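Local coordinates for protein arylsulfatase (Pseudoalteromonas sp. MB47, PDB 7AJ0) that hydrolyses sulfate esters in the algal polysaccharide fucoidan, probably acting from chain ends, as a thermostable calcium-binding sulfatase that assembles into a hexamer, at residues S118-P123 against Q132-K137; G165-E170 against G215-R220; L114-G119 against A501-Y506; I380-L385 against D392-N397; V139-L144 against Y263-F268. All blocks are in the same frame, centred on the assembly; numbering follows the deposited sequence.

Interaction 1: residues S118-P123 against Q132-K137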
# COMPACT_ATOMS: atom_id res chain seq x y z
N SER A 118 5.88 6.26 37.42
CA SER A 118 4.87 6.24 38.46
C SER A 118 3.91 5.06 38.35
O SER A 118 3.35 4.63 39.36
CB SER A 118 4.06 7.54 38.42
OG SER A 118 3.33 7.65 37.21
N GLY A 119 3.74 4.51 37.15
CA GLY A 119 2.72 3.52 36.91
C GLY A 119 1.41 4.08 36.41
O GLY A 119 0.48 3.30 36.15
N LEU A 120 1.31 5.39 36.25
CA LEU A 120 0.08 6.05 35.83
C LEU A 120 -0.01 6.13 34.31
O LEU A 120 -0.19 7.20 33.72
CB LEU A 120 -0.00 7.44 36.46
CG LEU A 120 0.05 7.46 37.99
CD1 LEU A 120 0.21 8.87 38.52
CD2 LEU A 120 -1.19 6.80 38.57
N VAL A 121 0.12 4.98 33.65
CA VAL A 121 -0.06 4.90 32.21
C VAL A 121 -1.50 4.58 31.82
O VAL A 121 -1.87 4.75 30.65
CB VAL A 121 0.88 3.85 31.58
CG1 VAL A 121 2.33 4.22 31.84
CG2 VAL A 121 0.57 2.45 32.11
N ARG A 122 -2.32 4.12 32.76
CA ARG A 122 -3.72 3.82 32.54
C ARG A 122 -4.52 4.28 33.75
O ARG A 122 -4.01 4.28 34.87
CB ARG A 122 -3.95 2.31 32.33
CG ARG A 122 -3.39 1.77 31.03
CD ARG A 122 -3.47 0.25 30.99
NE ARG A 122 -2.99 -0.28 29.71
CZ ARG A 122 -3.69 -0.25 28.58
NH1 ARG A 122 -4.90 0.29 28.56
NH2 ARG A 122 -3.17 -0.75 27.47
N PRO A 123 -5.78 4.68 33.55
CA PRO A 123 -6.62 5.05 34.70
C PRO A 123 -7.00 3.82 35.50
O PRO A 123 -7.55 2.85 34.96
CB PRO A 123 -7.84 5.71 34.05
CG PRO A 123 -7.92 5.10 32.70
CD PRO A 123 -6.50 4.83 32.27
N GLN A 132 -0.05 -1.25 45.44
CA GLN A 132 -0.20 -0.05 46.24
C GLN A 132 -0.78 1.06 45.37
O GLN A 132 -0.59 1.08 44.15
CB GLN A 132 1.13 0.41 46.86
CG GLN A 132 0.99 1.55 47.86
CD GLN A 132 2.32 2.00 48.44
OE1 GLN A 132 3.38 1.74 47.86
NE2 GLN A 132 2.27 2.68 49.58
N ASN A 133 -1.50 1.97 46.01
CA ASN A 133 -2.03 3.13 45.31
C ASN A 133 -0.88 4.00 44.84
O ASN A 133 -0.17 4.58 45.68
CB ASN A 133 -2.96 3.93 46.23
CG ASN A 133 -3.40 5.25 45.62
OD1 ASN A 133 -3.26 5.48 44.42
ND2 ASN A 133 -3.95 6.12 46.46
N PRO A 134 -0.64 4.12 43.53
CA PRO A 134 0.52 4.92 43.07
C PRO A 134 0.53 6.33 43.63
O PRO A 134 1.61 6.92 43.77
CB PRO A 134 0.36 4.92 41.55
CG PRO A 134 -0.50 3.74 41.24
CD PRO A 134 -1.43 3.60 42.40
N TRP A 135 -0.64 6.89 43.95
CA TRP A 135 -0.71 8.28 44.36
C TRP A 135 -0.22 8.52 45.78
O TRP A 135 0.10 9.66 46.12
CB TRP A 135 -2.14 8.79 44.21
CG TRP A 135 -2.38 9.40 42.87
CD1 TRP A 135 -3.16 8.89 41.87
CD2 TRP A 135 -1.82 10.61 42.38
NE1 TRP A 135 -3.12 9.73 40.79
CE2 TRP A 135 -2.30 10.79 41.07
CE3 TRP A 135 -0.95 11.57 42.91
CZ2 TRP A 135 -1.95 11.89 40.29
CZ3 TRP A 135 -0.60 12.66 42.14
CH2 TRP A 135 -1.10 12.81 40.84
N GLU A 136 -0.16 7.48 46.62
CA GLU A 136 0.48 7.65 47.92
C GLU A 136 1.94 8.06 47.75
O GLU A 136 2.43 8.96 48.44
CB GLU A 136 0.38 6.36 48.73
CG GLU A 136 -1.05 5.97 49.11
CD GLU A 136 -1.11 4.72 49.98
OE1 GLU A 136 -2.22 4.19 50.17
OE2 GLU A 136 -0.05 4.28 50.46
N LYS A 137 2.63 7.43 46.80
CA LYS A 137 4.05 7.67 46.55
C LYS A 137 4.28 8.97 45.81
O LYS A 137 5.23 9.71 46.12
CB LYS A 137 4.60 6.47 45.78
CG LYS A 137 6.02 6.56 45.25
CD LYS A 137 6.31 5.28 44.45
CE LYS A 137 7.68 5.29 43.77
NZ LYS A 137 8.80 5.01 44.72
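L120 reaches across to P134 and W135, and its side chain carries most of this small apolar contact. From the backbone, CB sets out toward the 132-137 segment. CG lies anti to the carbonyl carbon (chi1 -58°), a turn that brings the fork of the chain between the two partners. One branch, CD2, rests on the proline: it is 3.8 Å from CB of P134, with CG of the same ring slightly farther. The other branch, CD1, comes obliquely to the indole of W135, at 4.1 Å from CE2, and the two side chains cross at about a right angle. Leucine suits the place because its two methyls can serve the proline and the indole at once. P134 CB also touches the carbonyl of S118, 3.7 Å from its O.

Both backbones are pinned locally. S118 OG accepts from L120 N at 3.2 Å, an ST turn, and G119 between them has a positive phi at which a CB would collide with the S118 carbonyl oxygen. On the other side N133 is the N-cap of helix 134-137: its OD1 accepts from W135 N at 3.0 Å. A proline is well tolerated right after the cap, since the first turn of a helix has no intrahelical acceptor for that N-H. The indole NE1 is satisfied by the carbonyl of V160.

Helix 102-111 completes the surroundings, A107 touching L120 while T110 and T111 touch W135, so the loop after helix 115-118 and the short helix 134-137 share that longer helix as a neighbour.

Interaction 2: residues G165-E170 against G215-R220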
# COMPACT_ATOMS: atom_id res chain seq x y z
N GLY A 165 -8.71 7.09 47.32
CA GLY A 165 -7.47 7.81 47.54
C GLY A 165 -6.75 8.25 46.29
O GLY A 165 -5.53 8.40 46.31
N MET A 166 -7.48 8.48 45.19
CA MET A 166 -6.85 8.85 43.93
C MET A 166 -7.44 10.09 43.28
O MET A 166 -6.94 10.52 42.24
CB MET A 166 -6.95 7.68 42.93
CG MET A 166 -6.21 6.43 43.39
SD MET A 166 -6.42 5.03 42.28
CE MET A 166 -5.53 5.59 40.84
N LEU A 167 -8.47 10.70 43.87
CA LEU A 167 -9.00 11.94 43.33
C LEU A 167 -8.17 13.12 43.82
O LEU A 167 -7.50 13.04 44.86
CB LEU A 167 -10.46 12.10 43.74
CG LEU A 167 -11.43 11.12 43.09
CD1 LEU A 167 -12.87 11.42 43.51
CD2 LEU A 167 -11.31 11.14 41.57
N PRO A 168 -8.18 14.23 43.08
CA PRO A 168 -7.27 15.34 43.42
C PRO A 168 -7.37 15.82 44.86
O PRO A 168 -6.34 16.15 45.46
CB PRO A 168 -7.68 16.44 42.42
CG PRO A 168 -8.22 15.68 41.25
CD PRO A 168 -8.93 14.49 41.84
N HIS A 169 -8.57 15.88 45.42
CA HIS A 169 -8.70 16.34 46.80
C HIS A 169 -8.19 15.33 47.81
O HIS A 169 -8.17 15.63 49.01
CB HIS A 169 -10.16 16.69 47.11
CG HIS A 169 -11.04 15.49 47.26
ND1 HIS A 169 -11.47 14.74 46.19
CD2 HIS A 169 -11.59 14.92 48.36
CE1 HIS A 169 -12.23 13.75 46.62
NE2 HIS A 169 -12.33 13.84 47.94
N GLU A 170 -7.78 14.14 47.37
CA GLU A 170 -7.22 13.13 48.24
C GLU A 170 -5.72 12.94 48.03
O GLU A 170 -5.10 12.14 48.74
CB GLU A 170 -7.95 11.80 48.03
CG GLU A 170 -9.46 11.88 48.23
CD GLU A 170 -10.20 10.69 47.65
OE1 GLU A 170 -9.70 10.08 46.68
OE2 GLU A 170 -11.30 10.37 48.16
N GLY A 215 -22.09 11.54 37.75
CA GLY A 215 -22.01 12.94 37.39
C GLY A 215 -20.69 13.54 37.85
O GLY A 215 -19.71 12.83 38.04
N LEU A 216 -20.70 14.86 38.02
CA LEU A 216 -19.52 15.57 38.50
C LEU A 216 -19.39 15.37 40.01
O LEU A 216 -20.37 15.48 40.75
CB LEU A 216 -19.61 17.05 38.16
CG LEU A 216 -19.78 17.35 36.68
CD1 LEU A 216 -19.79 18.85 36.41
CD2 LEU A 216 -18.69 16.67 35.86
N ILE A 217 -18.17 15.08 40.45
CA ILE A 217 -17.89 14.78 41.85
C ILE A 217 -17.21 15.98 42.48
O ILE A 217 -16.30 16.59 41.89
CB ILE A 217 -17.01 13.51 41.97
CG1 ILE A 217 -17.74 12.31 41.37
CG2 ILE A 217 -16.67 13.24 43.43
CD1 ILE A 217 -19.10 12.03 41.97
N LYS A 218 -17.64 16.31 43.70
CA LYS A 218 -17.12 17.44 44.46
C LYS A 218 -16.44 16.92 45.71
O LYS A 218 -16.98 16.04 46.38
CB LYS A 218 -18.26 18.40 44.81
CG LYS A 218 -17.89 19.60 45.66
CD LYS A 218 -19.16 20.21 46.23
CE LYS A 218 -19.13 21.73 46.21
NZ LYS A 218 -20.48 22.29 46.52
N GLY A 219 -15.26 17.45 46.00
CA GLY A 219 -14.50 16.98 47.14
C GLY A 219 -13.55 18.00 47.72
O GLY A 219 -12.89 18.73 46.98
N ARG A 220 -13.47 18.06 49.05
CA ARG A 220 -12.54 18.93 49.75
C ARG A 220 -11.54 18.09 50.52
O ARG A 220 -11.87 16.99 51.00
CB ARG A 220 -13.26 19.88 50.71
CG ARG A 220 -14.33 20.73 50.06
CD ARG A 220 -14.85 21.80 51.01
NE ARG A 220 -15.84 22.65 50.35
CZ ARG A 220 -15.54 23.62 49.49
NH1 ARG A 220 -14.28 23.88 49.18
NH2 ARG A 220 -16.51 24.35 48.94
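The backbones meet where H169, in a 3-10 turn at 168-170, comes within 5.5 Å of R220, CA to CA, beside strand 215-220. The imidazole then does most of the touching. G219 CA sits over the middle of one face, 3.7 Å from the ring centroid and only 6° off the ring normal, a CH-pi contact. E170 CG lies over the opposite face, so a flat ring suits H169, fitting the slot between G219 CA and E170 CG. At the rim, near the ring plane, H169 CD2 is 3.4 Å from the carbonyl O of R220, and H169 CB is equally close to G219 O. This posture depends on chi1 (73°), which places CG between the backbone N and the carbonyl carbon. Glycine suits position 219, since with this backbone a CB would lie 2.5 Å from H169 CE1, a clash. Exchanging H169 for an alanine would probably open a gap above G219 and deprive its CA of the aromatic face. Farther along, L167 CD1 meets I217 CG2 at 4.2 Å.

The turn itself is held by E170: its OE1 accepts from L167 N at 3.1 Å and also forms a salt bridge with R225, while E170 N bonds back to L167 O.

Strand 215-220 runs antiparallel between strands 175-177 and 226-230. The turn lies in the connection from strand 151-155 to its parallel neighbour 175-177, so the contact folds that connection against an antiparallel extension of the large mixed sheet, the core of an alkaline phosphatase-like sulfatase domain.

Interaction 3: residues L114-G119 against A501-Y506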
# COMPACT_ATOMS: atom_id res chain seq x y z
N LEU A 114 7.55 11.28 34.12
CA LEU A 114 7.04 10.43 33.06
C LEU A 114 6.21 9.30 33.67
O LEU A 114 6.63 8.71 34.68
CB LEU A 114 8.19 9.87 32.23
CG LEU A 114 8.91 10.89 31.34
CD1 LEU A 114 10.22 10.32 30.82
CD2 LEU A 114 8.01 11.31 30.19
N PRO A 115 5.04 8.99 33.11
CA PRO A 115 4.15 8.03 33.78
C PRO A 115 4.71 6.61 33.86
O PRO A 115 4.20 5.82 34.67
CB PRO A 115 2.87 8.08 32.94
CG PRO A 115 3.27 8.68 31.64
CD PRO A 115 4.43 9.58 31.91
N VAL A 116 5.72 6.27 33.07
CA VAL A 116 6.30 4.94 33.20
C VAL A 116 6.99 4.78 34.56
O VAL A 116 7.09 3.67 35.09
CB VAL A 116 7.27 4.65 32.04
CG1 VAL A 116 8.51 5.54 32.13
CG2 VAL A 116 7.65 3.18 32.02
N ARG A 117 7.47 5.89 35.14
CA ARG A 117 8.08 5.81 36.46
C ARG A 117 7.03 5.60 37.54
O ARG A 117 7.26 4.84 38.49
CB ARG A 117 8.88 7.08 36.75
CG ARG A 117 9.91 7.45 35.71
CD ARG A 117 10.82 8.55 36.22
NE ARG A 117 11.67 9.12 35.18
CZ ARG A 117 12.86 8.65 34.82
NH1 ARG A 117 13.36 7.57 35.41
NH2 ARG A 117 13.55 9.25 33.86
N SER A 118 5.88 6.26 37.42
CA SER A 118 4.87 6.24 38.46
C SER A 118 3.91 5.06 38.35
O SER A 118 3.35 4.63 39.36
CB SER A 118 4.06 7.54 38.42
OG SER A 118 3.33 7.65 37.21
N GLY A 119 3.74 4.51 37.15
CA GLY A 119 2.72 3.52 36.91
C GLY A 119 1.41 4.08 36.41
O GLY A 119 0.48 3.30 36.15
N ALA A 501 18.99 4.39 31.67
CA ALA A 501 19.80 4.04 32.83
C ALA A 501 19.25 4.65 34.11
O ALA A 501 19.38 4.05 35.18
CB ALA A 501 21.25 4.48 32.61
N THR A 502 18.63 5.84 34.03
CA THR A 502 18.04 6.43 35.22
C THR A 502 16.99 5.50 35.82
O THR A 502 16.75 5.53 37.04
CB THR A 502 17.40 7.79 34.92
OG1 THR A 502 16.21 7.60 34.15
CG2 THR A 502 18.36 8.68 34.14
N MET A 503 16.36 4.67 34.99
CA MET A 503 15.32 3.76 35.44
C MET A 503 15.87 2.48 36.04
O MET A 503 15.10 1.69 36.60
CB MET A 503 14.38 3.44 34.28
CG MET A 503 13.73 4.68 33.72
SD MET A 503 12.64 4.41 32.32
CE MET A 503 12.01 6.07 32.11
N LYS A 504 17.18 2.24 35.93
CA LYS A 504 17.86 1.23 36.72
C LYS A 504 18.29 1.81 38.07
O LYS A 504 18.11 1.17 39.11
CB LYS A 504 19.08 0.70 35.96
CG LYS A 504 19.90 -0.35 36.69
CD LYS A 504 19.23 -1.71 36.66
CE LYS A 504 20.05 -2.76 37.41
NZ LYS A 504 21.41 -2.94 36.81
N LYS A 505 18.85 3.02 38.05
CA LYS A 505 19.27 3.69 39.28
C LYS A 505 18.07 4.12 40.12
O LYS A 505 18.17 4.15 41.35
CB LYS A 505 20.13 4.90 38.91
CG LYS A 505 20.75 5.65 40.08
CD LYS A 505 21.68 6.75 39.55
CE LYS A 505 22.43 7.46 40.67
NZ LYS A 505 21.51 8.12 41.63
N TYR A 506 16.95 4.45 39.49
CA TYR A 506 15.71 4.83 40.18
C TYR A 506 14.60 3.94 39.64
O TYR A 506 13.97 4.26 38.63
CB TYR A 506 15.40 6.31 39.97
CG TYR A 506 16.44 7.23 40.55
CD1 TYR A 506 17.54 7.63 39.79
CD2 TYR A 506 16.34 7.70 41.85
CE1 TYR A 506 18.50 8.47 40.32
CE2 TYR A 506 17.30 8.54 42.39
CZ TYR A 506 18.37 8.92 41.62
OH TYR A 506 19.32 9.76 42.15
O HOH W 1 12.16 5.82 37.49
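R117 grips T502 end-on, with NH1 and NH2 both donating to the one hydroxyl oxygen. Each nitrogen is 3.1 Å from T502 OG1, at N-H...O angles of 148° and 147°, and OG1 lies almost in the guanidinium plane. The oxygen accepts both N-H groups, while the hydroxyl's own proton can go to the carbonyl of H499, one turn back along the helix. The arginine's polar end is fully engaged: NH2 also forms a salt bridge with D401, its principal partner, and NE is bonded elsewhere in the protein. NH1 gives a further bond to a water at 3.0 Å, which in turn donates to Y506 O at 2.6 Å, so a carbonyl just past the helix end is answered indirectly.

An arginine suits this place because its extended chain carries five N-H groups to several acceptors at once. Its flat group is also covered: M503 CE lies over one face, offset toward the rim, 3.8 Å from R117 CZ. The same methyl touches V116 CG1 at 3.5 Å, the valine and methionine side chains crossing at about a right angle.

The C-terminal end of helix 489-505 is thus tied to the short helix 115-118. W424 of strand 420-425 touches V116 and M503 alike, linking the joint to the four-stranded antiparallel sheet, and T509, beyond the long helix, bonds to the backbone of R117.

Interaction 4: residues I380-L385 against D392-N397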
# COMPACT_ATOMS: atom_id res chain seq x y z
N ILE A 380 5.91 22.38 33.41
CA ILE A 380 4.92 23.22 34.09
C ILE A 380 4.88 22.87 35.57
O ILE A 380 4.84 23.75 36.44
CB ILE A 380 3.54 23.06 33.44
CG1 ILE A 380 3.59 23.49 31.97
CG2 ILE A 380 2.50 23.87 34.20
CD1 ILE A 380 2.38 23.08 31.16
N TYR A 381 4.89 21.57 35.88
CA TYR A 381 4.93 21.12 37.27
C TYR A 381 6.15 21.68 37.99
O TYR A 381 6.03 22.29 39.05
CB TYR A 381 4.93 19.59 37.29
CG TYR A 381 5.23 18.94 38.62
CD1 TYR A 381 6.54 18.78 39.06
CD2 TYR A 381 4.21 18.46 39.43
CE1 TYR A 381 6.82 18.18 40.26
CE2 TYR A 381 4.48 17.86 40.64
CZ TYR A 381 5.79 17.72 41.05
OH TYR A 381 6.07 17.12 42.25
N MET A 382 7.34 21.48 37.41
CA MET A 382 8.56 21.91 38.08
C MET A 382 8.68 23.42 38.13
O MET A 382 9.22 23.97 39.10
CB MET A 382 9.78 21.31 37.37
CG MET A 382 11.00 21.17 38.26
SD MET A 382 10.72 20.09 39.68
CE MET A 382 10.56 18.49 38.89
N THR A 383 8.18 24.12 37.11
CA THR A 383 8.14 25.58 37.15
C THR A 383 7.20 26.06 38.25
O THR A 383 7.52 27.00 38.98
CB THR A 383 7.70 26.11 35.78
OG1 THR A 383 8.62 25.68 34.77
CG2 THR A 383 7.63 27.63 35.79
N SER A 384 6.04 25.41 38.39
CA SER A 384 5.11 25.77 39.46
C SER A 384 5.76 25.61 40.83
O SER A 384 5.60 26.47 41.70
CB SER A 384 3.85 24.92 39.37
OG SER A 384 3.14 25.16 38.17
N LEU A 385 6.50 24.52 41.03
CA LEU A 385 7.11 24.28 42.34
C LEU A 385 8.14 25.35 42.67
O LEU A 385 8.30 25.71 43.85
CB LEU A 385 7.75 22.90 42.38
CG LEU A 385 6.82 21.70 42.19
CD1 LEU A 385 7.59 20.41 42.48
CD2 LEU A 385 5.58 21.80 43.05
N ASP A 392 12.86 21.91 46.92
CA ASP A 392 13.67 21.13 47.84
C ASP A 392 12.87 20.09 48.62
O ASP A 392 13.47 19.31 49.38
CB ASP A 392 14.40 22.05 48.83
CG ASP A 392 13.45 22.75 49.79
OD1 ASP A 392 12.22 22.57 49.67
OD2 ASP A 392 13.94 23.49 50.67
N GLU A 393 11.55 20.06 48.46
CA GLU A 393 10.69 19.11 49.17
C GLU A 393 10.48 17.81 48.40
O GLU A 393 9.74 16.95 48.88
CB GLU A 393 9.34 19.76 49.47
CG GLU A 393 9.40 20.94 50.43
CD GLU A 393 9.70 20.51 51.86
OE1 GLU A 393 9.13 19.50 52.32
OE2 GLU A 393 10.52 21.18 52.53
N LEU A 394 11.09 17.65 47.23
CA LEU A 394 10.84 16.46 46.42
C LEU A 394 11.60 15.27 46.99
O LEU A 394 12.80 15.39 47.28
CB LEU A 394 11.26 16.71 44.97
CG LEU A 394 10.39 17.65 44.14
CD1 LEU A 394 10.99 17.80 42.75
CD2 LEU A 394 8.97 17.14 44.04
N PRO A 395 10.96 14.11 47.14
CA PRO A 395 11.67 12.95 47.70
C PRO A 395 12.86 12.55 46.83
O PRO A 395 12.80 12.59 45.60
CB PRO A 395 10.60 11.85 47.73
CG PRO A 395 9.54 12.30 46.77
CD PRO A 395 9.56 13.80 46.81
N SER A 396 13.95 12.16 47.50
CA SER A 396 15.21 11.90 46.82
C SER A 396 15.31 10.50 46.22
O SER A 396 16.25 10.24 45.46
CB SER A 396 16.37 12.11 47.80
OG SER A 396 16.29 13.40 48.39
N ASN A 397 14.38 9.61 46.54
CA ASN A 397 14.38 8.26 46.00
C ASN A 397 13.62 8.15 44.69
O ASN A 397 13.52 7.05 44.13
CB ASN A 397 13.78 7.28 47.02
CG ASN A 397 12.33 7.58 47.33
OD1 ASN A 397 12.00 8.62 47.89
ND2 ASN A 397 11.45 6.66 46.96
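L394 from the loop after helix 377-387 packs its two methyls against Y381, M382 and L385 of that helix. The apolar contacts divide by branch. CD1 belongs to the methionine, 3.8 Å from M382 SD, with M382 CE beside it. CD2 belongs to the other two: it is 3.9 Å from L385 CD1 and lies near the plane of the Y381 ring, at the edge, 3.4 Å from the hydroxyl oxygen. Methionine serves well here because its flexible chain, bent at chi2 (61°) and chi3 (69°), folds the thioether to the leucine while CE lies in plane at the edge of the Y381 ring. An alanine in place of L394 would remove both methyls and is likely to open a gap between the loop and the helix, leaving the M382 thioether and L385 CD1 without their loop partner.

Among polar groups, Y381 OH, though touched by a methyl, has its hydrogen bond with the carbonyl of V139. Within the helix, I380 O accepts from both S384 N and S384 OG, each at 2.8 Å, from opposite faces of its plane.

The loop leaves across the end of the helix, and L394 alone of 392-397 reaches back to it. Helix 141-146 closes one side, with Q141 touching Y381 and L385, and L144 touching L385 and L394. From loops, F400 adds to Y381 and L394, and M24 to M382.

Interaction 5: residues V139-L144 against Y263-F268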
# COMPACT_ATOMS: atom_id res chain seq x y z
N VAL A 139 3.88 12.87 44.43
CA VAL A 139 3.75 14.14 45.14
C VAL A 139 3.24 15.18 44.15
O VAL A 139 3.99 15.64 43.28
CB VAL A 139 5.09 14.58 45.75
CG1 VAL A 139 4.95 15.96 46.39
CG2 VAL A 139 5.57 13.56 46.77
N SER A 140 1.98 15.57 44.29
CA SER A 140 1.39 16.55 43.39
C SER A 140 1.80 17.96 43.80
O SER A 140 2.22 18.21 44.93
CB SER A 140 -0.14 16.43 43.40
OG SER A 140 -0.66 16.77 44.67
N GLN A 141 1.68 18.89 42.85
CA GLN A 141 1.95 20.29 43.18
C GLN A 141 0.91 20.84 44.14
O GLN A 141 1.21 21.76 44.92
CB GLN A 141 2.02 21.15 41.91
CG GLN A 141 0.73 21.24 41.12
CD GLN A 141 0.70 20.27 39.95
OE1 GLN A 141 0.58 19.06 40.14
NE2 GLN A 141 0.82 20.79 38.73
N GLY A 142 -0.30 20.28 44.12
CA GLY A 142 -1.27 20.64 45.14
C GLY A 142 -0.75 20.40 46.54
O GLY A 142 -0.86 21.25 47.42
N LYS A 143 -0.14 19.23 46.76
CA LYS A 143 0.36 18.90 48.09
C LYS A 143 1.47 19.86 48.51
O LYS A 143 1.46 20.39 49.63
CB LYS A 143 0.87 17.46 48.11
CG LYS A 143 1.41 17.01 49.46
CD LYS A 143 1.77 15.52 49.47
CE LYS A 143 0.52 14.64 49.47
NZ LYS A 143 0.86 13.19 49.34
N LEU A 144 2.43 20.11 47.61
CA LEU A 144 3.59 20.91 47.99
C LEU A 144 3.26 22.39 48.10
O LEU A 144 3.80 23.08 48.97
CB LEU A 144 4.72 20.68 46.98
CG LEU A 144 5.23 19.24 46.92
CD1 LEU A 144 6.40 19.12 45.96
CD2 LEU A 144 5.64 18.75 48.31
N TYR A 263 -3.51 28.16 43.16
CA TYR A 263 -3.00 27.33 42.08
C TYR A 263 -4.18 26.53 41.55
O TYR A 263 -4.69 25.64 42.23
CB TYR A 263 -1.87 26.41 42.54
CG TYR A 263 -1.23 25.66 41.39
CD1 TYR A 263 -1.84 24.54 40.85
CD2 TYR A 263 -0.03 26.08 40.85
CE1 TYR A 263 -1.27 23.85 39.80
CE2 TYR A 263 0.56 25.40 39.80
CZ TYR A 263 -0.07 24.28 39.28
OH TYR A 263 0.50 23.60 38.23
N LEU A 264 -4.62 26.86 40.33
CA LEU A 264 -5.81 26.26 39.74
C LEU A 264 -5.45 25.60 38.42
O LEU A 264 -4.89 26.25 37.53
CB LEU A 264 -6.90 27.31 39.53
CG LEU A 264 -8.11 26.83 38.72
CD1 LEU A 264 -8.78 25.64 39.40
CD2 LEU A 264 -9.11 27.95 38.51
N ILE A 265 -5.77 24.32 38.29
CA ILE A 265 -5.77 23.62 37.01
C ILE A 265 -7.23 23.55 36.56
O ILE A 265 -8.02 22.76 37.09
CB ILE A 265 -5.15 22.23 37.12
CG1 ILE A 265 -3.66 22.33 37.43
CG2 ILE A 265 -5.38 21.46 35.82
CD1 ILE A 265 -3.00 21.00 37.75
N HIS A 266 -7.59 24.37 35.58
CA HIS A 266 -8.91 24.31 34.97
C HIS A 266 -8.83 23.36 33.78
O HIS A 266 -8.27 23.70 32.74
CB HIS A 266 -9.39 25.69 34.53
CG HIS A 266 -10.80 25.70 34.03
ND1 HIS A 266 -11.88 25.90 34.87
CD2 HIS A 266 -11.31 25.52 32.79
CE1 HIS A 266 -12.99 25.85 34.16
NE2 HIS A 266 -12.68 25.62 32.90
N SER A 267 -9.40 22.17 33.95
CA SER A 267 -9.26 21.07 33.00
C SER A 267 -10.57 20.91 32.24
O SER A 267 -11.47 20.19 32.67
CB SER A 267 -8.86 19.79 33.75
OG SER A 267 -8.82 18.66 32.89
N PHE A 268 -10.67 21.58 31.10
CA PHE A 268 -11.86 21.48 30.28
C PHE A 268 -12.19 20.02 29.99
O PHE A 268 -11.30 19.18 29.83
CB PHE A 268 -11.68 22.20 28.94
CG PHE A 268 -11.51 23.68 29.05
CD1 PHE A 268 -12.61 24.52 29.05
CD2 PHE A 268 -10.24 24.24 29.11
CE1 PHE A 268 -12.45 25.89 29.13
CE2 PHE A 268 -10.08 25.61 29.20
CZ PHE A 268 -11.19 26.43 29.21
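A capped helix start is fastened here to a central strand of the core sheet, through Q141 of helix 141-146 and Y263 of strand 262-267. The amide NE2 of Q141 donates to Y263 OH at 2.9 Å in a fairly straight bond (161°), with the oxygen close to the amide plane. The aliphatic part of the glutamine works too: Q141 CG comes obliquely to the phenol, 3.5 Å from CE1 and about as close to CZ. Amide and ring planes are 55° apart. The glutamine bends to achieve this, with CG in the crowded position between backbone N and carbonyl carbon (chi1 63°) and a further bend at chi2. I265, two residues along the same side of the strand, puts CD1 at 3.9 Å from Q141 NE2 and in the plane of the Y263 ring, at its edge.

Strand 262-267 runs parallel between 53-59 and 151-155 in the large mixed sheet, the architecture of the alkaline phosphatase superfamily to which sulfatases belong. Helix 141-146 leads directly into strand 151-155, so the contact fixes the first turn of the helix to the strand next to the one that follows it.

These buried polar groups have further partners. The second N-H of Q141 NE2 is likely to serve the carbonyl of L109, and Y263 OH also bonds to S384. Glutamine and tyrosine suit an interior site because both make several hydrogen bonds without bringing in a net charge. At the helix start S140 is the N-cap, its OG accepting from K143 N at 3.3 Å and itself bonded to the carbonyl of V171.

Interactions 1 and 3 share S118 and G119, with centres 12 Å apart, so V116 and R117 meet the C-terminal helix just before S118 and L120 meet P134 and W135. N133 ND2 bonds to G165 O (2.8 Å), tying interaction 1 to interaction 2. Interactions 4 and 5 are joined by Y381 OH to V139 O (2.7 Å) and S384 OG to Y263 OH (3.1 Å), while Y506 of interaction 3 touches S396 and N397 of interaction 4. None holds a ligand of the calcium ion, which is bound at D60, D61, C102, D325 and N326; the side chains of I265 and L120 lie about 12 and 14 Å from it.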